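N-acetylgalactosaminyltransferase 7 (Homo sapiens, PDB 6IWR) belongs to the polypeptide GalNAc-transferase family, whose members join a GT-A glycosyltransferase domain to a ricin-type beta-trefoil lectin domain. Local coordinates at residues G294-W302 with W413-R424. Numbering follows the deposited sequence.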
loop_
_atom_site.group_PDB
_atom_site.type_symbol
_atom_site.label_atom_id
_atom_site.label_comp_id
_atom_site.label_asym_id
_atom_site.label_seq_id
_atom_site.Cartn_x
_atom_site.Cartn_y
_atom_site.Cartn_z
ATOM N N GLY A 294 2.459 -2.001 27.710
ATOM C CA GLY A 294 2.149 -0.946 26.752
ATOM C C GLY A 294 3.072 0.254 26.917
ATOM O O GLY A 294 3.428 0.643 28.036
ATOM N N ALA A 295 3.426 0.856 25.787
ATOM C CA ALA A 295 4.431 1.904 25.738
ATOM C C ALA A 295 4.095 2.832 24.569
ATOM O O ALA A 295 2.994 2.783 24.010
ATOM C CB ALA A 295 5.834 1.286 25.633
ATOM N N TRP A 296 5.060 3.670 24.193
ATOM C CA TRP A 296 4.888 4.654 23.138
ATOM C C TRP A 296 6.268 5.151 22.746
ATOM O O TRP A 296 7.217 5.037 23.519
ATOM C CB TRP A 296 4.010 5.816 23.608
ATOM C CG TRP A 296 4.589 6.471 24.806
ATOM C CD1 TRP A 296 5.516 7.470 24.818
ATOM C CD2 TRP A 296 4.317 6.156 26.179
ATOM N NE1 TRP A 296 5.838 7.806 26.111
ATOM C CE2 TRP A 296 5.118 7.017 26.970
ATOM C CE3 TRP A 296 3.474 5.239 26.814
ATOM C CZ2 TRP A 296 5.107 6.981 28.367
ATOM C CZ3 TRP A 296 3.457 5.203 28.200
ATOM C CH2 TRP A 296 4.270 6.075 28.963
ATOM N N ASP A 297 6.376 5.687 21.532
ATOM C CA ASP A 297 7.540 6.464 21.125
ATOM C C ASP A 297 7.209 7.943 21.345
ATOM O O ASP A 297 6.103 8.287 21.764
ATOM C CB ASP A 297 7.946 6.119 19.681
ATOM C CG ASP A 297 6.968 6.661 18.625
ATOM O OD1 ASP A 297 6.195 7.599 18.922
ATOM O OD2 ASP A 297 6.983 6.147 17.472
ATOM N N TRP A 298 8.142 8.838 21.042
ATOM C CA TRP A 298 7.980 10.237 21.422
ATOM C C TRP A 298 7.163 11.058 20.425
ATOM O O TRP A 298 6.973 12.266 20.635
ATOM C CB TRP A 298 9.362 10.830 21.683
ATOM C CG TRP A 298 9.967 9.988 22.739
ATOM C CD1 TRP A 298 10.929 9.024 22.592
ATOM C CD2 TRP A 298 9.558 9.935 24.108
ATOM N NE1 TRP A 298 11.174 8.408 23.802
ATOM C CE2 TRP A 298 10.341 8.950 24.743
ATOM C CE3 TRP A 298 8.602 10.634 24.862
ATOM C CZ2 TRP A 298 10.207 8.653 26.082
ATOM C CZ3 TRP A 298 8.480 10.347 26.206
ATOM C CH2 TRP A 298 9.267 9.358 26.800
ATOM N N SER A 299 6.661 10.429 19.367
ATOM C CA SER A 299 5.546 10.972 18.600
ATOM C C SER A 299 4.209 10.527 19.168
ATOM O O SER A 299 3.155 10.953 18.672
ATOM C CB SER A 299 5.648 10.561 17.131
ATOM O OG SER A 299 6.226 9.281 17.029
ATOM N N MET A 300 4.253 9.693 20.207
ATOM C CA MET A 300 3.083 9.181 20.907
ATOM C C MET A 300 2.341 8.126 20.087
ATOM O O MET A 300 1.125 7.992 20.194
ATOM C CB MET A 300 2.128 10.298 21.328
ATOM C CG MET A 300 1.196 9.834 22.434
ATOM S SD MET A 300 0.009 11.033 23.075
ATOM C CE MET A 300 0.802 11.606 24.556
ATOM N N LEU A 301 3.064 7.373 19.268
ATOM C CA LEU A 301 2.505 6.184 18.653
ATOM C C LEU A 301 2.586 5.012 19.626
ATOM O O LEU A 301 3.614 4.788 20.276
ATOM C CB LEU A 301 3.241 5.842 17.362
ATOM C CG LEU A 301 3.147 6.954 16.322
ATOM C CD1 LEU A 301 3.814 6.476 15.053
ATOM C CD2 LEU A 301 1.686 7.405 16.100
ATOM N N TRP A 302 1.486 4.278 19.720
ATOM C CA TRP A 302 1.407 3.097 20.556
ATOM C C TRP A 302 2.484 2.077 20.194
ATOM O O TRP A 302 2.712 1.802 19.017
ATOM C CB TRP A 302 0.015 2.494 20.385
ATOM C CG TRP A 302 -0.105 1.130 20.890
ATOM C CD1 TRP A 302 -0.099 -0.021 20.154
ATOM C CD2 TRP A 302 -0.243 0.741 22.257
ATOM N NE1 TRP A 302 -0.230 -1.099 20.988
ATOM C CE2 TRP A 302 -0.316 -0.657 22.284
ATOM C CE3 TRP A 302 -0.317 1.442 23.463
ATOM C CZ2 TRP A 302 -0.457 -1.369 23.461
ATOM C CZ3 TRP A 302 -0.454 0.729 24.634
ATOM C CH2 TRP A 302 -0.524 -0.662 24.623
ATOM N N TRP A 413 2.905 15.635 30.239
ATOM C CA TRP A 413 4.294 15.256 29.989
ATOM C C TRP A 413 5.324 16.220 30.563
ATOM O O TRP A 413 6.524 15.939 30.459
ATOM C CB TRP A 413 4.574 15.125 28.492
ATOM C CG TRP A 413 4.131 13.853 27.860
ATOM C CD1 TRP A 413 3.104 13.036 28.267
ATOM C CD2 TRP A 413 4.694 13.239 26.688
ATOM N NE1 TRP A 413 2.993 11.953 27.419
ATOM C CE2 TRP A 413 3.949 12.054 26.437
ATOM C CE3 TRP A 413 5.750 13.572 25.828
ATOM C CZ2 TRP A 413 4.236 11.202 25.368
ATOM C CZ3 TRP A 413 6.030 12.729 24.766
ATOM C CH2 TRP A 413 5.273 11.555 24.542
ATOM N N ASP A 414 4.906 17.343 31.136
ATOM C CA ASP A 414 5.852 18.313 31.668
ATOM C C ASP A 414 7.019 18.568 30.723
ATOM O O ASP A 414 6.822 18.881 29.543
ATOM C CB ASP A 414 6.412 17.866 33.012
ATOM C CG ASP A 414 5.332 17.485 33.991
ATOM O OD1 ASP A 414 4.210 18.012 33.863
ATOM O OD2 ASP A 414 5.605 16.636 34.875
ATOM N N GLU A 415 8.243 18.435 31.246
ATOM C CA GLU A 415 9.439 18.793 30.501
ATOM C C GLU A 415 9.543 17.880 29.296
ATOM O O GLU A 415 10.210 18.205 28.306
ATOM C CB GLU A 415 10.702 18.706 31.370
ATOM C CG GLU A 415 10.806 17.503 32.305
ATOM C CD GLU A 415 10.669 17.897 33.772
ATOM O OE1 GLU A 415 11.353 17.286 34.637
ATOM O OE2 GLU A 415 9.885 18.832 34.046
ATOM N N TYR A 416 8.876 16.735 29.359
ATOM C CA TYR A 416 8.962 15.828 28.231
ATOM C C TYR A 416 8.227 16.333 27.004
ATOM O O TYR A 416 8.419 15.747 25.934
ATOM C CB TYR A 416 8.453 14.446 28.622
ATOM C CG TYR A 416 9.473 13.669 29.409
ATOM C CD1 TYR A 416 9.787 14.020 30.728
ATOM C CD2 TYR A 416 10.141 12.590 28.833
ATOM C CE1 TYR A 416 10.742 13.309 31.449
ATOM C CE2 TYR A 416 11.089 11.882 29.534
ATOM C CZ TYR A 416 11.387 12.244 30.845
ATOM O OH TYR A 416 12.338 11.531 31.554
ATOM N N LYS A 417 7.421 17.405 27.107
ATOM C CA LYS A 417 6.804 17.926 25.887
ATOM C C LYS A 417 7.856 18.223 24.820
ATOM O O LYS A 417 7.600 17.999 23.634
ATOM C CB LYS A 417 5.930 19.167 26.150
ATOM C CG LYS A 417 6.523 20.348 26.896
ATOM C CD LYS A 417 5.442 21.418 27.141
ATOM C CE LYS A 417 4.938 21.459 28.607
ATOM N NZ LYS A 417 4.506 22.858 28.970
ATOM N N ASP A 418 9.056 18.663 25.223
ATOM C CA ASP A 418 10.141 18.927 24.273
ATOM C C ASP A 418 10.412 17.734 23.364
ATOM O O ASP A 418 10.674 17.905 22.165
ATOM C CB ASP A 418 11.431 19.292 25.016
ATOM C CG ASP A 418 11.285 20.520 25.872
ATOM O OD1 ASP A 418 10.276 21.239 25.715
ATOM O OD2 ASP A 418 12.180 20.746 26.714
ATOM N N TYR A 419 10.399 16.519 23.917
ATOM C CA TYR A 419 10.636 15.354 23.068
ATOM C C TYR A 419 9.502 15.167 22.063
ATOM O O TYR A 419 9.746 14.822 20.902
ATOM C CB TYR A 419 10.835 14.104 23.930
ATOM C CG TYR A 419 11.968 14.284 24.907
ATOM C CD1 TYR A 419 13.254 14.496 24.443
ATOM C CD2 TYR A 419 11.748 14.300 26.277
ATOM C CE1 TYR A 419 14.292 14.699 25.292
ATOM C CE2 TYR A 419 12.791 14.497 27.151
ATOM C CZ TYR A 419 14.067 14.692 26.649
ATOM O OH TYR A 419 15.136 14.892 27.492
ATOM N N PHE A 420 8.258 15.405 22.475
ATOM C CA PHE A 420 7.155 15.249 21.537
ATOM C C PHE A 420 7.257 16.264 20.396
ATOM O O PHE A 420 7.015 15.929 19.225
ATOM C CB PHE A 420 5.821 15.380 22.263
ATOM C CG PHE A 420 4.652 15.346 21.344
ATOM C CD1 PHE A 420 4.181 14.144 20.831
ATOM C CD2 PHE A 420 4.047 16.519 20.949
ATOM C CE1 PHE A 420 3.109 14.131 19.949
ATOM C CE2 PHE A 420 2.991 16.509 20.066
ATOM C CZ PHE A 420 2.522 15.322 19.568
ATOM N N TYR A 421 7.641 17.508 20.719
ATOM C CA TYR A 421 7.760 18.566 19.721
ATOM C C TYR A 421 8.968 18.389 18.796
ATOM O O TYR A 421 8.897 18.794 17.627
ATOM C CB TYR A 421 7.792 19.912 20.433
ATOM C CG TYR A 421 6.456 20.305 21.020
ATOM C CD1 TYR A 421 5.276 20.055 20.323
ATOM C CD2 TYR A 421 6.371 20.928 22.259
ATOM C CE1 TYR A 421 4.049 20.404 20.837
ATOM C CE2 TYR A 421 5.138 21.282 22.794
ATOM C CZ TYR A 421 3.983 21.021 22.069
ATOM O OH TYR A 421 2.755 21.371 22.585
ATOM N N ALA A 422 10.063 17.787 19.280
ATOM C CA ALA A 422 11.144 17.368 18.392
ATOM C C ALA A 422 10.690 16.284 17.419
ATOM O O ALA A 422 11.112 16.283 16.255
ATOM C CB ALA A 422 12.343 16.864 19.197
ATOM N N SER A 423 9.831 15.362 17.871
ATOM C CA SER A 423 9.318 14.340 16.965
ATOM C C SER A 423 8.302 14.915 15.995
ATOM O O SER A 423 8.291 14.528 14.828
ATOM C CB SER A 423 8.696 13.189 17.752
ATOM O OG SER A 423 9.615 12.657 18.681
ATOM N N ARG A 424 7.453 15.833 16.450
ATOM C CA ARG A 424 6.389 16.403 15.622
ATOM C C ARG A 424 6.423 17.919 15.758
ATOM O O ARG A 424 5.548 18.529 16.387
ATOM C CB ARG A 424 5.021 15.829 16.017
ATOM C CG ARG A 424 5.058 14.323 16.172
ATOM C CD ARG A 424 3.707 13.722 16.534
ATOM N NE ARG A 424 2.938 13.492 15.316
ATOM C CZ ARG A 424 2.369 12.338 14.996
ATOM N NH1 ARG A 424 2.447 11.298 15.835
ATOM N NH2 ARG A 424 1.706 12.245 13.849
#
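Trp298 sets the edge of its indole against one face of Trp413 in an offset edge-to-face pair, the six-membered rings 5.2 Å apart between centroids and their planes at 78°. With CG beside its own backbone N and anti to the carbonyl carbon (chi1 -57°), Trp298 turns its CE3–CZ3 edge against Trp413. Trp298 CZ3 also comes 3.8 Å from Tyr416 CD2. On the edge away from Trp413, NE1 is hydrogen-bonded to the carbonyl O of Tyr465. Trp413 is gripped further along its benzene ring: Met300, bent at its last torsion, brings CE to 3.6 Å from Trp413 CZ2, and Trp296 NE1 approaches the same CZ2 obliquely. Phe450 also stacks on Trp413. Beside the aromatic cluster, turn carbonyls meet the helix 417-423 and Arg424 just after it. Trp298 O receives a nearly straight CA-H...O contact from Phe420 CA at 3.1 Å, and Ser299 O takes a hydrogen bond from Arg424 NH1 (2.9 Å), lying near the guanidinium plane. Asp297 OD1 braces the turn from within: Ser299 N and OG reach it from one face of the carboxylate and Leu301 N from the opposite face, each well out of its plane. The arrangement is a type I beta turn with an Asx turn, closing the hairpin of strands 292-296 and 302-306 and joined by an aromatic cluster to the segment 413-424, with its helix 417-423.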